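Local coordinates for protein fimbrial subunit CupB6 (PDB 5CYL) that forms the adhesive tip of a chaperone-usher pilus of Pseudomonas aeruginosa and probably contributes to surface attachment and biofilm formation, at residues V6-C10 and P178-C182; N24-S28 and A249-K253; P270-S274 and F283-V287. All blocks are in the same frame, centred on the assembly; numbering follows the deposited sequence.

Contact 1 (V6-C10 and P178-C182); sequences VALNC and PTGVC
The loop 178-182, which opens with a tight turn, is laid against the beginning of the strand 6-22, and the hollow of the turn is filled by Leu-8. Segment 6-10 is extended to Leu-8, then turns a corner at Asn-9, whose backbone lies in the left-handed region (54/48). Pro-178, preceded by a cis peptide, starts a type II beta turn that ends at Val-181, with Gly-180 at phi/psi 96/12. Leu-8 (chi1 m) bends its end back into this turn: Leu-8 CD1 lies 3.1 Å from Thr-179 O, and Leu-8 CD2 3.9 Å from Pro-178 CG. The proline ring also receives Val-6, whose CG1 is 3.8 Å from Pro-178 CG. A side chain at Gly-180 would collide with Asn-9 ND2 and crowd Leu-8 CD1. The backbones form a single bridge at Leu-8 and Val-181 (CA-CA 4.6 Å), made by Asn-9 N to Gly-180 O at 2.9 Å and a weak bond from Cys-182 N to Ala-7 O at 3.5 Å. Leu-8 CA also approaches Gly-180 O at 3.2 Å. Asp-158 of strand 151-160 bonds Ala-7 N through OD2 and pairs with the backbone of Cys-182. Beyond the corner, Cys-10 and Cys-182, both chi1 m, join SG to SG at 2.0 Å with chi3 88°. This disulfide fixes the two segments covalently and implies folding in an oxidising compartment, consistent with export to the periplasm.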
ATOM      1  N   VAL A   6      -1.677 -37.383  31.055  1.00 75.44           N
ATOM      2  CA  VAL A   6      -2.498 -36.194  31.339  1.00 71.50           C
ATOM      3  C   VAL A   6      -1.659 -34.932  31.290  1.00 77.00           C
ATOM      4  O   VAL A   6      -0.584 -34.895  31.866  1.00 77.78           O
ATOM      5  CB  VAL A   6      -3.105 -36.202  32.741  1.00 64.40           C
ATOM      6  CG1 VAL A   6      -4.352 -35.331  32.803  1.00 57.40           C
ATOM      7  CG2 VAL A   6      -3.436 -37.596  33.128  1.00 66.49           C
ATOM      8  N   ALA A   7      -2.160 -33.899  30.623  1.00 75.64           N
ATOM      9  CA  ALA A   7      -1.486 -32.630  30.474  1.00 66.80           C
ATOM     10  C   ALA A   7      -1.964 -31.662  31.509  1.00 67.39           C
ATOM     11  O   ALA A   7      -3.115 -31.585  31.811  1.00 62.50           O
ATOM     12  CB  ALA A   7      -1.721 -32.094  29.101  1.00 64.27           C
ATOM     13  N   LEU A   8      -1.004 -30.939  32.081  1.00 67.10           N
ATOM     14  CA  LEU A   8      -1.253 -29.979  33.148  1.00 64.52           C
ATOM     15  C   LEU A   8      -0.488 -28.687  32.886  1.00 65.39           C
ATOM     16  O   LEU A   8       0.570 -28.707  32.266  1.00 65.26           O
ATOM     17  CB  LEU A   8      -0.788 -30.549  34.491  1.00 68.71           C
ATOM     18  CG  LEU A   8      -1.536 -31.698  35.171  1.00 65.87           C
ATOM     19  CD1 LEU A   8      -2.292 -31.187  36.385  1.00 65.49           C
ATOM     20  CD2 LEU A   8      -2.476 -32.405  34.212  1.00 67.39           C
ATOM     21  N   ASN A   9      -1.018 -27.570  33.378  1.00 67.80           N
ATOM     22  CA  ASN A   9      -0.298 -26.295  33.347  1.00 69.70           C
ATOM     23  C   ASN A   9       0.207 -25.860  31.972  1.00 69.87           C
ATOM     24  O   ASN A   9       1.370 -25.492  31.821  1.00 64.25           O
ATOM     25  CB  ASN A   9       0.856 -26.309  34.346  1.00 74.69           C
ATOM     26  CG  ASN A   9       0.431 -26.785  35.717  1.00 81.24           C
ATOM     27  OD1 ASN A   9       1.148 -27.538  36.372  1.00 97.18           O
ATOM     28  ND2 ASN A   9      -0.742 -26.350  36.158  1.00 79.92           N
ATOM     29  N   CYS A  10      -0.662 -25.929  30.973  1.00 68.98           N
ATOM     30  CA  CYS A  10      -0.278 -25.612  29.607  1.00 69.95           C
ATOM     31  C   CYS A  10       0.190 -24.199  29.450  1.00 67.98           C
ATOM     32  O   CYS A  10      -0.289 -23.312  30.139  1.00 71.42           O
ATOM     33  CB  CYS A  10      -1.437 -25.830  28.677  1.00 71.34           C
ATOM     34  SG  CYS A  10      -1.606 -27.576  28.252  1.00 89.07           S
ATOM     35  N   PRO A 178      -7.376 -33.560  36.944  1.00 73.28           N
ATOM     36  CA  PRO A 178      -6.515 -33.332  38.120  1.00 75.93           C
ATOM     37  C   PRO A 178      -6.134 -31.861  38.263  1.00 80.58           C
ATOM     38  O   PRO A 178      -6.097 -31.170  37.244  1.00 93.66           O
ATOM     39  CB  PRO A 178      -5.274 -34.170  37.808  1.00 70.23           C
ATOM     40  CG  PRO A 178      -5.230 -34.225  36.318  1.00 67.55           C
ATOM     41  CD  PRO A 178      -6.661 -34.258  35.863  1.00 69.93           C
ATOM     42  N   THR A 179      -5.882 -31.369  39.478  1.00 82.75           N
ATOM     43  CA  THR A 179      -5.791 -29.927  39.629  1.00 89.55           C
ATOM     44  C   THR A 179      -4.746 -29.292  38.736  1.00 91.35           C
ATOM     45  O   THR A 179      -3.572 -29.654  38.783  1.00 94.28           O
ATOM     46  CB  THR A 179      -5.413 -29.712  41.103  1.00 86.24           C
ATOM     47  OG1 THR A 179      -6.421 -30.286  41.943  1.00 86.34           O
ATOM     48  CG2 THR A 179      -5.299 -28.234  41.409  1.00 78.00           C
ATOM     49  N   GLY A 180      -5.176 -28.358  37.903  1.00 85.25           N
ATOM     50  CA  GLY A 180      -4.295 -27.837  36.840  1.00 86.23           C
ATOM     51  C   GLY A 180      -4.433 -28.451  35.438  1.00 84.29           C
ATOM     52  O   GLY A 180      -3.577 -28.224  34.558  1.00 81.40           O
ATOM     53  N   VAL A 181      -5.492 -29.222  35.208  1.00 77.80           N
ATOM     54  CA  VAL A 181      -5.749 -29.759  33.871  1.00 71.80           C
ATOM     55  C   VAL A 181      -5.751 -28.612  32.897  1.00 72.84           C
ATOM     56  O   VAL A 181      -6.238 -27.547  33.230  1.00 78.62           O
ATOM     57  CB  VAL A 181      -7.133 -30.403  33.742  1.00 70.58           C
ATOM     58  CG1 VAL A 181      -7.336 -30.891  32.342  1.00 77.06           C
ATOM     59  CG2 VAL A 181      -7.277 -31.572  34.658  1.00 78.95           C
ATOM     60  N   CYS A 182      -5.233 -28.860  31.697  1.00 70.31           N
ATOM     61  CA  CYS A 182      -5.224 -27.870  30.609  1.00 66.29           C
ATOM     62  C   CYS A 182      -6.646 -27.469  30.148  1.00 66.17           C
ATOM     63  O   CYS A 182      -7.272 -28.223  29.395  1.00 65.40           O
ATOM     64  CB  CYS A 182      -4.416 -28.400  29.403  1.00 65.72           C
ATOM     65  SG  CYS A 182      -2.651 -28.513  29.733  1.00 71.11           S
TER

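Contact 2 (N24-S28 and A249-K253); sequences NELTS and AALAK
Leu-251 overlaps Leu-26, and the two residues meet end to end, with Leu-26 CD2 only 3.4 Å from Leu-251 CD2. Leu-26 is t at chi1 and p at chi2; Leu-251, with chi1 between wells at -103°, has its CA-to-CB bond sideways, though its end comes nearer to segment 24-28. Leu-251 CD1 lies 4.0 Å from Thr-27 C and 4.2 Å from Ser-28 N. Segment 24-28 is extended through Thr-27 and bends at Ser-28 (-65/-29), whereas segment 249-253 begins with a type I beta turn from Ala-249 to Ala-252, closed by Ala-252 N to Ala-249 O at 3.0 Å. Ala-250 and Leu-251 are the central residues of the turn, and both touch segment 24-28. Thr-27 and Ala-250 are nearest in backbone, CA-CA 5.2 Å, and Ala-250 CB points at the extended segment, 3.4 Å from Leu-26 O, 3.9 Å from Thr-27 CA and 3.7 Å from Glu-25 OE2. The CA-to-CB bond of Thr-27 points away, and its OG1 makes a weak hydrogen bond to Leu-26 O at 2.9 Å. No hydrogen bond crosses, so the small interface of 208 Å² rests on van der Waals packing. Leu-26 also touches Leu-136 and Ile-205, and Leu-251 touches Lys-207. A loop of the N-terminal domain thus abuts a loop of the C-terminal fimbrial domain beside their connecting segment, an interdomain junction of the kind found in two-domain pilus tip adhesins.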
ATOM      1  N   ASN A  24       2.401 -13.240  -3.480  1.00 47.68           N
ATOM      2  CA  ASN A  24       2.007 -12.556  -4.728  1.00 49.39           C
ATOM      3  C   ASN A  24       2.376 -11.093  -4.671  1.00 54.64           C
ATOM      4  O   ASN A  24       2.452 -10.509  -3.590  1.00 64.71           O
ATOM      5  CB  ASN A  24       0.507 -12.678  -4.980  1.00 44.34           C
ATOM      6  CG  ASN A  24       0.096 -14.100  -5.355  1.00 46.41           C
ATOM      7  OD1 ASN A  24       0.610 -14.660  -6.292  1.00 49.26           O
ATOM      8  ND2 ASN A  24      -0.844 -14.684  -4.614  1.00 47.34           N
ATOM      9  N   GLU A  25       2.645 -10.495  -5.827  1.00 54.17           N
ATOM     10  CA  GLU A  25       2.999  -9.076  -5.896  1.00 57.10           C
ATOM     11  C   GLU A  25       1.786  -8.214  -6.090  1.00 52.17           C
ATOM     12  O   GLU A  25       1.003  -8.481  -6.929  1.00 45.17           O
ATOM     13  CB  GLU A  25       3.955  -8.784  -7.045  1.00 65.87           C
ATOM     14  CG  GLU A  25       4.754  -7.509  -6.847  1.00 84.40           C
ATOM     15  CD  GLU A  25       4.690  -6.488  -7.998  1.00 96.75           C
ATOM     16  OE1 GLU A  25       5.167  -6.780  -9.109  1.00104.24           O
ATOM     17  OE2 GLU A  25       4.211  -5.354  -7.775  1.00 99.01           O
ATOM     18  N   LEU A  26       1.630  -7.180  -5.283  1.00 56.24           N
ATOM     19  CA  LEU A  26       0.503  -6.269  -5.471  1.00 54.09           C
ATOM     20  C   LEU A  26       0.670  -5.501  -6.789  1.00 54.79           C
ATOM     21  O   LEU A  26       1.758  -5.042  -7.108  1.00 60.24           O
ATOM     22  CB  LEU A  26       0.394  -5.343  -4.292  1.00 44.87           C
ATOM     23  CG  LEU A  26      -0.912  -4.604  -4.100  1.00 44.38           C
ATOM     24  CD1 LEU A  26      -2.101  -5.535  -4.229  1.00 45.48           C
ATOM     25  CD2 LEU A  26      -0.906  -3.911  -2.743  1.00 42.78           C
ATOM     26  N   THR A  27      -0.417  -5.416  -7.542  1.00 49.61           N
ATOM     27  CA  THR A  27      -0.416  -4.821  -8.874  1.00 44.17           C
ATOM     28  C   THR A  27      -1.799  -4.330  -9.170  1.00 42.79           C
ATOM     29  O   THR A  27      -2.709  -4.668  -8.450  1.00 49.29           O
ATOM     30  CB  THR A  27      -0.000  -5.923  -9.846  1.00 44.25           C
ATOM     31  OG1 THR A  27       1.418  -5.938  -9.858  1.00 43.38           O
ATOM     32  CG2 THR A  27      -0.545  -5.818 -11.277  1.00 45.67           C
ATOM     33  N   SER A  28      -1.958  -3.490 -10.174  1.00 41.19           N
ATOM     34  CA  SER A  28      -3.303  -3.025 -10.546  1.00 43.92           C
ATOM     35  C   SER A  28      -4.108  -4.207 -11.043  1.00 46.47           C
ATOM     36  O   SER A  28      -5.326  -4.250 -10.910  1.00 49.01           O
ATOM     37  CB  SER A  28      -3.202  -2.001 -11.645  1.00 47.52           C
ATOM     38  OG  SER A  28      -1.846  -1.540 -11.762  1.00 56.71           O
ATOM     39  N   ALA A 249       6.661   2.203  -8.292  1.00 40.83           N
ATOM     40  CA  ALA A 249       5.982   1.077  -7.597  1.00 42.12           C
ATOM     41  C   ALA A 249       4.639   0.795  -8.240  1.00 41.73           C
ATOM     42  O   ALA A 249       4.022   1.725  -8.732  1.00 48.09           O
ATOM     43  CB  ALA A 249       5.790   1.409  -6.120  1.00 41.87           C
ATOM     44  N   ALA A 250       4.169  -0.452  -8.221  1.00 39.93           N
ATOM     45  CA  ALA A 250       2.949  -0.793  -8.993  1.00 40.12           C
ATOM     46  C   ALA A 250       1.772   0.140  -8.723  1.00 41.24           C
ATOM     47  O   ALA A 250       1.054   0.496  -9.637  1.00 46.49           O
ATOM     48  CB  ALA A 250       2.542  -2.241  -8.780  1.00 38.14           C
ATOM     49  N   LEU A 251       1.596   0.510  -7.463  1.00 42.48           N
ATOM     50  CA  LEU A 251       0.443   1.287  -6.992  1.00 40.86           C
ATOM     51  C   LEU A 251       0.717   2.771  -6.813  1.00 42.89           C
ATOM     52  O   LEU A 251      -0.128   3.493  -6.308  1.00 42.87           O
ATOM     53  CB  LEU A 251      -0.001   0.731  -5.648  1.00 39.88           C
ATOM     54  CG  LEU A 251      -1.237  -0.137  -5.648  1.00 39.34           C
ATOM     55  CD1 LEU A 251      -1.306  -1.073  -6.825  1.00 36.88           C
ATOM     56  CD2 LEU A 251      -1.252  -0.905  -4.338  1.00 38.70           C
ATOM     57  N   ALA A 252       1.904   3.206  -7.221  1.00 45.01           N
ATOM     58  CA  ALA A 252       2.251   4.643  -7.226  1.00 43.74           C
ATOM     59  C   ALA A 252       1.285   5.400  -8.161  1.00 42.22           C
ATOM     60  O   ALA A 252       0.967   4.923  -9.269  1.00 45.49           O
ATOM     61  CB  ALA A 252       3.709   4.859  -7.628  1.00 40.69           C
ATOM     62  N   LYS A 253       0.826   6.560  -7.710  1.00 39.53           N
ATOM     63  CA  LYS A 253      -0.046   7.398  -8.501  1.00 41.48           C
ATOM     64  C   LYS A 253       0.443   8.801  -8.309  1.00 40.02           C
ATOM     65  O   LYS A 253      -0.203   9.530  -7.542  1.00 44.63           O
ATOM     66  CB  LYS A 253      -1.506   7.259  -8.050  1.00 45.78           C
ATOM     67  CG  LYS A 253      -2.140   5.927  -8.464  1.00 57.98           C
ATOM     68  CD  LYS A 253      -3.616   6.098  -8.826  1.00 71.81           C
ATOM     69  CE  LYS A 253      -4.355   6.784  -7.674  1.00 82.29           C
ATOM     70  NZ  LYS A 253      -5.819   6.964  -7.902  1.00 84.07           N
TER

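Contact 3 (P270-S274 and F283-V287); sequences PTILS and FGIVV
This is a short antiparallel backbone pairing inside the C-terminal fimbrial domain, where the irregular segment 270-274 lies along strand 283-287. It is centred on Leu-273 and Ile-285, a hydrogen-bonded pair with CA atoms 4.9 Å apart. Both bonds are short and well directed: Leu-273 N to Ile-285 O at 2.8 Å, and Ile-285 N to Leu-273 O at 2.9 Å. The bridge is single; Thr-271, at -62/-21, is not extended, whereas Ile-272 to Ser-274 are. Segment 283-287 is extended strand, with Gly-284 nearly fully stretched (-144/-178). Leu-273 (chi1 t, chi2 p) and Ile-285 (chi1 m, chi2 t) lie side by side, CB to CB 4.0 Å, and both reach Phe-356. On the opposite face, Ile-272 (m, m) packs against Val-286, with its CD1 4.0 Å from Val-286 CG1, and against Gly-284, with its CG2 3.9 Å from Gly-284 CA. Gly-284 leaves the room this needs: a CB there would clash with Ile-272 CG2. Leu-273 O lies 3.4 Å from Gly-284 CA, where a CB would be tight. Thr-271 O lies 3.7 Å from Val-286 CG1, while Thr-271 OG1 is hydrogen-bonded to Asp-269 OD1. Strand 283-289 is thereby flanked on both edges: Leu-273 pairs with Ile-285, while Gly-284 and Val-286 bond through their backbones to Ile-321 and Ala-319 of strand 311-322, and Phe-356 of strand 352-361 packs on Leu-273, Ile-285 and Val-287.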
ATOM      1  N   PRO A 270      -3.307  32.224 -14.935  1.00 39.49           N
ATOM      2  CA  PRO A 270      -2.095  31.397 -14.767  1.00 37.08           C
ATOM      3  C   PRO A 270      -1.835  30.382 -15.883  1.00 34.39           C
ATOM      4  O   PRO A 270      -0.797  29.747 -15.886  1.00 33.49           O
ATOM      5  CB  PRO A 270      -2.353  30.646 -13.472  1.00 36.07           C
ATOM      6  CG  PRO A 270      -3.703  31.052 -13.003  1.00 37.43           C
ATOM      7  CD  PRO A 270      -4.415  31.686 -14.139  1.00 38.01           C
ATOM      8  N   THR A 271      -2.748  30.258 -16.822  1.00 30.89           N
ATOM      9  CA  THR A 271      -2.410  29.551 -18.039  1.00 30.66           C
ATOM     10  C   THR A 271      -1.277  30.170 -18.863  1.00 30.87           C
ATOM     11  O   THR A 271      -0.639  29.469 -19.618  1.00 37.28           O
ATOM     12  CB  THR A 271      -3.601  29.368 -18.955  1.00 29.25           C
ATOM     13  OG1 THR A 271      -4.215  30.646 -19.205  1.00 33.90           O
ATOM     14  CG2 THR A 271      -4.552  28.456 -18.281  1.00 27.94           C
ATOM     15  N   ILE A 272      -0.987  31.444 -18.694  1.00 28.67           N
ATOM     16  CA  ILE A 272       0.048  32.110 -19.479  1.00 28.38           C
ATOM     17  C   ILE A 272       1.332  32.087 -18.661  1.00 29.58           C
ATOM     18  O   ILE A 272       1.406  32.733 -17.612  1.00 29.89           O
ATOM     19  CB  ILE A 272      -0.309  33.600 -19.818  1.00 25.44           C
ATOM     20  CG1 ILE A 272      -1.772  33.805 -20.228  1.00 22.08           C
ATOM     21  CG2 ILE A 272       0.594  34.130 -20.919  1.00 24.74           C
ATOM     22  CD1 ILE A 272      -2.083  33.201 -21.546  1.00 21.75           C
ATOM     23  N   LEU A 273       2.321  31.348 -19.137  1.00 31.48           N
ATOM     24  CA  LEU A 273       3.660  31.419 -18.573  1.00 33.71           C
ATOM     25  C   LEU A 273       4.394  32.681 -19.061  1.00 34.47           C
ATOM     26  O   LEU A 273       4.363  33.025 -20.238  1.00 37.70           O
ATOM     27  CB  LEU A 273       4.415  30.186 -18.985  1.00 33.01           C
ATOM     28  CG  LEU A 273       5.782  29.930 -18.380  1.00 33.69           C
ATOM     29  CD1 LEU A 273       5.741  29.914 -16.883  1.00 34.07           C
ATOM     30  CD2 LEU A 273       6.325  28.618 -18.903  1.00 31.54           C
ATOM     31  N   SER A 274       5.093  33.339 -18.155  1.00 33.61           N
ATOM     32  CA  SER A 274       5.711  34.630 -18.449  1.00 33.66           C
ATOM     33  C   SER A 274       7.000  34.442 -19.227  1.00 33.36           C
ATOM     34  O   SER A 274       7.660  33.432 -19.066  1.00 36.99           O
ATOM     35  CB  SER A 274       6.008  35.345 -17.121  1.00 36.05           C
ATOM     36  OG  SER A 274       7.408  35.521 -16.854  1.00 42.84           O
ATOM     37  N   PHE A 283       3.926  38.767 -25.227  1.00 36.67           N
ATOM     38  CA  PHE A 283       3.805  37.369 -25.538  1.00 36.44           C
ATOM     39  C   PHE A 283       3.978  36.554 -24.296  1.00 35.31           C
ATOM     40  O   PHE A 283       4.602  36.987 -23.333  1.00 34.87           O
ATOM     41  CB  PHE A 283       4.856  36.944 -26.574  1.00 37.08           C
ATOM     42  CG  PHE A 283       4.633  37.543 -27.923  1.00 38.21           C
ATOM     43  CD1 PHE A 283       5.101  38.813 -28.219  1.00 39.29           C
ATOM     44  CD2 PHE A 283       3.933  36.841 -28.891  1.00 40.27           C
ATOM     45  CE1 PHE A 283       4.870  39.367 -29.467  1.00 42.82           C
ATOM     46  CE2 PHE A 283       3.679  37.385 -30.147  1.00 40.89           C
ATOM     47  CZ  PHE A 283       4.162  38.647 -30.440  1.00 43.75           C
ATOM     48  N   GLY A 284       3.451  35.350 -24.355  1.00 33.19           N
ATOM     49  CA  GLY A 284       3.641  34.412 -23.287  1.00 32.76           C
ATOM     50  C   GLY A 284       3.764  33.036 -23.849  1.00 33.23           C
ATOM     51  O   GLY A 284       3.698  32.848 -25.078  1.00 35.65           O
ATOM     52  N   ILE A 285       3.894  32.062 -22.958  1.00 31.89           N
ATOM     53  CA  ILE A 285       3.924  30.657 -23.364  1.00 31.60           C
ATOM     54  C   ILE A 285       2.699  29.893 -22.803  1.00 31.12           C
ATOM     55  O   ILE A 285       2.336  30.064 -21.638  1.00 28.96           O
ATOM     56  CB  ILE A 285       5.222  30.027 -22.892  1.00 31.50           C
ATOM     57  CG1 ILE A 285       6.374  30.603 -23.674  1.00 31.35           C
ATOM     58  CG2 ILE A 285       5.205  28.542 -23.123  1.00 33.64           C
ATOM     59  CD1 ILE A 285       7.695  30.347 -23.031  1.00 32.09           C
ATOM     60  N   VAL A 286       2.045  29.084 -23.630  1.00 28.48           N
ATOM     61  CA  VAL A 286       0.988  28.200 -23.121  1.00 29.60           C
ATOM     62  C   VAL A 286       1.370  26.722 -23.233  1.00 30.37           C
ATOM     63  O   VAL A 286       1.872  26.302 -24.261  1.00 37.09           O
ATOM     64  CB  VAL A 286      -0.373  28.441 -23.799  1.00 28.46           C
ATOM     65  CG1 VAL A 286      -0.998  29.710 -23.262  1.00 29.02           C
ATOM     66  CG2 VAL A 286      -0.232  28.511 -25.290  1.00 28.57           C
ATOM     67  N   VAL A 287       1.091  25.919 -22.204  1.00 27.07           N
ATOM     68  CA  VAL A 287       1.373  24.490 -22.251  1.00 25.23           C
ATOM     69  C   VAL A 287       0.105  23.678 -22.094  1.00 26.80           C
ATOM     70  O   VAL A 287      -0.658  23.834 -21.114  1.00 28.77           O
ATOM     71  CB  VAL A 287       2.342  24.067 -21.161  1.00 24.71           C
ATOM     72  CG1 VAL A 287       2.859  22.658 -21.420  1.00 26.31           C
ATOM     73  CG2 VAL A 287       3.482  25.042 -21.103  1.00 25.19           C
TER

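From the N terminus, the first segment of contact 1 opens strand 6-22, which runs on to the loop holding 24-28 of contact 2. Contact 1 closes at 178-182, securing the long loop after strand 151-160 back to the chain start. Contact 2 closes later, at 249-253, so the two cross; their centres are 50 Å apart. Contact 1 is internal to the N-terminal domain, whereas contact 2 joins that domain to the C-terminal one. Contact 3 follows in series and closes a local excursion of eight residues within the C-terminal domain. Its centre lies 82 Å from that of contact 1, across the chain's centre, with contact 2 near the middle.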